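Local coordinates for cytoplasmic export protein 1 (Saccharomyces cerevisiae, PDB 3VWA) that takes part in nuclear tRNA export, binding tRNA that it may collect from export receptors at the nuclear pore complex and deliver to the translation machinery, at residues 14-19 and 28-33; 40-45 and 85-90. All coordinates share one frame; numbering follows the deposited sequence.

Contact 1. Residues 14-19 and 28-33; sequences TIEETA and CFDGTR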
# COMPACT_ATOMS: atom_id res chain seq x y z
N THR A 14 11.89 6.18 23.75
CA THR A 14 10.69 6.89 24.18
C THR A 14 9.52 5.91 24.14
O THR A 14 9.52 4.99 23.34
CB THR A 14 10.38 8.07 23.26
OG1 THR A 14 10.17 7.55 21.95
CG2 THR A 14 11.55 9.07 23.25
N ILE A 15 8.54 6.11 24.99
CA ILE A 15 7.43 5.17 25.07
C ILE A 15 6.16 5.96 24.95
O ILE A 15 5.95 6.99 25.63
CB ILE A 15 7.40 4.41 26.42
CG1 ILE A 15 8.72 3.68 26.66
CG2 ILE A 15 6.22 3.42 26.50
CD1 ILE A 15 8.89 3.26 28.11
N GLU A 16 5.28 5.49 24.08
CA GLU A 16 3.99 6.16 23.98
C GLU A 16 3.18 5.92 25.24
O GLU A 16 3.43 4.97 26.01
CB GLU A 16 3.24 5.74 22.74
CG GLU A 16 3.78 6.38 21.47
CD GLU A 16 2.67 6.55 20.47
OE1 GLU A 16 2.35 5.55 19.79
OE2 GLU A 16 2.10 7.67 20.41
N GLU A 17 2.21 6.80 25.45
CA GLU A 17 1.52 6.94 26.73
C GLU A 17 0.49 5.85 27.01
O GLU A 17 0.30 5.48 28.17
CB GLU A 17 0.86 8.33 26.81
CG GLU A 17 0.44 8.74 28.22
CD GLU A 17 0.78 10.19 28.53
OE1 GLU A 17 -0.09 10.88 29.11
OE2 GLU A 17 1.91 10.65 28.21
N THR A 18 -0.18 5.35 25.97
CA THR A 18 -1.23 4.32 26.13
C THR A 18 -0.84 2.99 25.47
O THR A 18 -0.52 2.97 24.29
CB THR A 18 -2.58 4.81 25.55
OG1 THR A 18 -2.96 6.04 26.19
CG2 THR A 18 -3.69 3.77 25.77
N ALA A 19 -0.89 1.89 26.24
CA ALA A 19 -0.54 0.57 25.72
C ALA A 19 -1.50 0.22 24.61
O ALA A 19 -2.63 0.70 24.61
CB ALA A 19 -0.54 -0.49 26.82
N CYS A 28 1.80 -3.59 26.41
CA CYS A 28 2.59 -3.52 25.20
C CYS A 28 2.41 -2.15 24.57
O CYS A 28 1.28 -1.75 24.23
CB CYS A 28 2.20 -4.66 24.26
SG CYS A 28 2.76 -4.51 22.56
N PHE A 29 3.53 -1.43 24.43
CA PHE A 29 3.54 -0.03 24.00
C PHE A 29 4.36 0.10 22.72
O PHE A 29 5.42 -0.53 22.62
CB PHE A 29 4.22 0.88 25.07
CG PHE A 29 3.41 1.10 26.34
CD1 PHE A 29 2.46 2.12 26.39
CD2 PHE A 29 3.63 0.34 27.48
CE1 PHE A 29 1.72 2.36 27.55
CE2 PHE A 29 2.88 0.58 28.64
CZ PHE A 29 1.92 1.59 28.67
N ASP A 30 3.91 0.94 21.77
CA ASP A 30 4.85 1.41 20.71
C ASP A 30 5.85 2.38 21.32
O ASP A 30 5.52 3.12 22.23
CB ASP A 30 4.15 2.15 19.55
CG ASP A 30 3.20 1.25 18.75
OD1 ASP A 30 3.35 0.02 18.76
OD2 ASP A 30 2.28 1.80 18.10
N GLY A 31 7.06 2.39 20.77
CA GLY A 31 8.08 3.30 21.16
C GLY A 31 9.00 3.54 19.98
O GLY A 31 8.76 3.02 18.87
N THR A 32 10.06 4.31 20.23
CA THR A 32 11.05 4.60 19.22
C THR A 32 12.35 4.63 20.00
O THR A 32 12.39 5.09 21.16
CB THR A 32 10.87 5.99 18.54
OG1 THR A 32 11.59 6.97 19.28
CG2 THR A 32 9.40 6.44 18.43
N ARG A 33 13.40 4.12 19.38
CA ARG A 33 14.76 4.18 19.92
C ARG A 33 15.25 5.62 19.72
O ARG A 33 15.15 6.17 18.60
CB ARG A 33 15.67 3.17 19.20
CG ARG A 33 17.01 2.94 19.91
CD ARG A 33 18.07 2.49 18.93
NE ARG A 33 18.38 1.07 18.96
CZ ARG A 33 18.70 0.32 17.90
NH1 ARG A 33 18.98 -0.96 18.08
NH2 ARG A 33 18.74 0.81 16.69
O HOH W 1 1.58 2.09 22.32
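With CG anti to its own carbonyl carbon (chi1 -72°) and the ring plane about perpendicular to the plane through CA, CB and CG (chi2 -86°), F29 lays its phenyl group under the bend of residues 16-19. The methyl of A19 sits over one face: its CB lies 3.8 Å from the F29 ring centroid and 15° off the ring normal, a CH-pi contact displaced toward the rim on the CE1/CZ side. The T18 N lies at the ring edge, in its plane. Nearer the backbone, I15 CG2, anti to its N, crosses obliquely to within 3.5 Å of F29 CB.

Strands 13-15 and 26-33 pair antiparallel in what is, by topology, the N-terminal lobe of the kinase-like domain. Strand 26-33 also pairs with 21-22, so residues 16-20 loop out between two short strands that share one partner. The backbone bonds are T14 N to T32 O (2.9 Å), nearly along the carbonyl axis, T32 N to T14 O (3.2 Å), with the donor above the carbonyl plane, and, at the start of the loop, E16 N to D30 O (3.0 Å). On one face, T14 and T32 each hold OG1 in the crowded position between N and carbonyl carbon, bringing the hydroxyls 3.1 Å apart, T14 OG1 to T32 OG1, as a hydrogen bond. G31 has no side chain, and its CA comes 3.1 Å from T14 O. A water accepts from D30 N at 2.7 Å and donates to T18 O, joining the loop to the strand between the E16-D30 bond and the C28 bonds to I20 and T21.

Contact 2. Residues 40-45 and 85-90; sequences VTVFKA and FIVTER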
# COMPACT_ATOMS: atom_id res chain seq x y z
N VAL A 40 10.25 0.74 17.86
CA VAL A 40 10.43 -0.44 18.69
C VAL A 40 9.14 -0.73 19.42
O VAL A 40 8.23 0.08 19.46
CB VAL A 40 11.54 -0.23 19.75
CG1 VAL A 40 12.90 0.09 19.10
CG2 VAL A 40 11.15 0.89 20.73
N THR A 41 9.07 -1.89 20.02
CA THR A 41 7.93 -2.19 20.88
C THR A 41 8.50 -2.45 22.24
O THR A 41 9.45 -3.20 22.39
CB THR A 41 7.18 -3.45 20.39
OG1 THR A 41 6.47 -3.06 19.23
CG2 THR A 41 6.18 -3.96 21.43
N VAL A 42 7.89 -1.84 23.24
CA VAL A 42 8.29 -1.94 24.62
C VAL A 42 7.24 -2.75 25.41
O VAL A 42 6.04 -2.37 25.51
CB VAL A 42 8.43 -0.50 25.19
CG1 VAL A 42 8.59 -0.55 26.70
CG2 VAL A 42 9.58 0.27 24.50
N PHE A 43 7.67 -3.88 25.94
CA PHE A 43 6.82 -4.66 26.83
C PHE A 43 7.14 -4.31 28.29
O PHE A 43 8.28 -4.47 28.78
CB PHE A 43 7.01 -6.16 26.61
CG PHE A 43 6.48 -6.66 25.30
CD1 PHE A 43 5.12 -7.05 25.17
CD2 PHE A 43 7.33 -6.81 24.19
CE1 PHE A 43 4.67 -7.56 23.94
CE2 PHE A 43 6.85 -7.29 22.99
CZ PHE A 43 5.53 -7.68 22.88
N LYS A 44 6.12 -3.79 28.97
CA LYS A 44 6.26 -3.34 30.33
C LYS A 44 5.58 -4.36 31.22
O LYS A 44 4.38 -4.62 31.05
CB LYS A 44 5.61 -1.97 30.48
CG LYS A 44 5.48 -1.50 31.92
CD LYS A 44 5.38 0.01 31.96
CE LYS A 44 6.09 0.54 33.19
NZ LYS A 44 5.48 -0.00 34.42
N ALA A 45 6.36 -4.98 32.11
CA ALA A 45 5.89 -5.98 33.06
C ALA A 45 4.99 -5.39 34.12
O ALA A 45 5.28 -4.32 34.70
CB ALA A 45 7.05 -6.66 33.76
N PHE A 85 11.30 -3.88 31.60
CA PHE A 85 11.00 -3.88 30.18
C PHE A 85 11.73 -4.94 29.40
O PHE A 85 12.84 -5.35 29.76
CB PHE A 85 11.36 -2.57 29.51
CG PHE A 85 10.74 -1.33 30.14
CD1 PHE A 85 9.35 -1.18 30.19
CD2 PHE A 85 11.55 -0.28 30.61
CE1 PHE A 85 8.77 -0.02 30.72
CE2 PHE A 85 10.97 0.89 31.16
CZ PHE A 85 9.58 1.01 31.21
N ILE A 86 11.07 -5.37 28.33
CA ILE A 86 11.70 -6.06 27.22
C ILE A 86 11.42 -5.22 25.98
O ILE A 86 10.24 -4.97 25.57
CB ILE A 86 11.16 -7.50 27.04
CG1 ILE A 86 11.34 -8.33 28.33
CG2 ILE A 86 11.80 -8.16 25.83
CD1 ILE A 86 10.61 -9.67 28.34
N VAL A 87 12.49 -4.78 25.34
CA VAL A 87 12.36 -3.91 24.17
C VAL A 87 12.73 -4.69 22.91
O VAL A 87 13.84 -5.29 22.82
CB VAL A 87 13.21 -2.63 24.29
CG1 VAL A 87 12.79 -1.64 23.21
CG2 VAL A 87 13.02 -1.98 25.66
N THR A 88 11.80 -4.71 21.95
CA THR A 88 11.99 -5.60 20.75
C THR A 88 11.84 -4.79 19.52
O THR A 88 11.46 -3.61 19.61
CB THR A 88 10.89 -6.70 20.65
OG1 THR A 88 9.61 -6.09 20.46
CG2 THR A 88 10.90 -7.57 21.89
N GLU A 89 12.11 -5.39 18.37
CA GLU A 89 11.72 -4.74 17.10
C GLU A 89 10.19 -4.42 17.14
O GLU A 89 9.43 -5.00 17.89
CB GLU A 89 12.07 -5.58 15.85
CG GLU A 89 13.36 -6.39 15.90
CD GLU A 89 14.29 -6.20 14.68
OE1 GLU A 89 14.26 -6.99 13.70
OE2 GLU A 89 15.09 -5.23 14.72
N ARG A 90 9.77 -3.44 16.37
CA ARG A 90 8.40 -3.08 16.38
C ARG A 90 7.60 -4.31 15.94
O ARG A 90 7.83 -4.86 14.86
CB ARG A 90 8.14 -1.95 15.40
CG ARG A 90 6.69 -1.47 15.44
CD ARG A 90 6.26 -0.98 16.82
NE ARG A 90 6.75 0.36 17.14
CZ ARG A 90 6.20 1.49 16.68
NH1 ARG A 90 6.73 2.67 17.01
NH2 ARG A 90 5.13 1.44 15.87
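Strands 40-45 and 85-89 correspond by topology to the third and fifth strands of a protein-kinase N-lobe, of which the fifth, 85-89, probably leads into the link between lobes. They run antiparallel, with 156° between their directions. T41 pairs with T88 and F43 with I86 through two bonds each. The straightest is T88 N to T41 O, 2.8 Å with 172° at the hydrogen, nearly along the carbonyl axis; F43 N reaches I86 O, also at 2.8 Å, in the carbonyl plane.

K44 can be traced along the edge of the F85 ring. Its CB lies in the ring plane, 3.7 Å from F85 CE1. CG, anti to the backbone N, passes that same corner, and K44 CD approaches F85 CE1 to 3.6 Å. Bends at chi3 and chi4 then keep CE against CE1 and CZ, while NZ leaves for a hydrogen bond to Q82 O. The aliphatic shaft packs along the ring edge while the charged tip finds a backbone acceptor. V42 CG1 meets F85 CD1 obliquely at 3.6 Å on this face, which V87 shares and where I15 touches V42 and F85.

T41, F43, I86 and T88 occupy the other face, the F43 ring stacked on F147. T88 OG1 donates a hydrogen bond to the next carbonyl, E89 O, in its plane on a lone pair; T41 OG1 accepts from V91 N and touches R90 CD at 3.2 Å. Bent at chi2 and chi3, R90 donates from NE a hydrogen bond to V40 O at 2.8 Å, 60° out of the carbonyl plane.

Contact 1 and contact 2 lie on one sheet with their centres about 8 Å apart. Strand 26-33, the second member of contact 1, is next to strand 39-45, the first member of contact 2, and F29 O lies 2.9 Å from V42 N, consistent with a backbone hydrogen bond. A second tie comes from R90: R90 NH1 stands 2.8 Å from G31 O, while R90 NH2 makes only a long, weak ion pair with D30 OD2. The guanidinium thus links V40 to G31 on the neighbouring strand and may partly offset the D30 carboxylate, which has E16 as a like-charged neighbour (E16 OE1 to D30 OD2, 4.1 Å). T32 N and V40 CG2 pack at 3.6 Å.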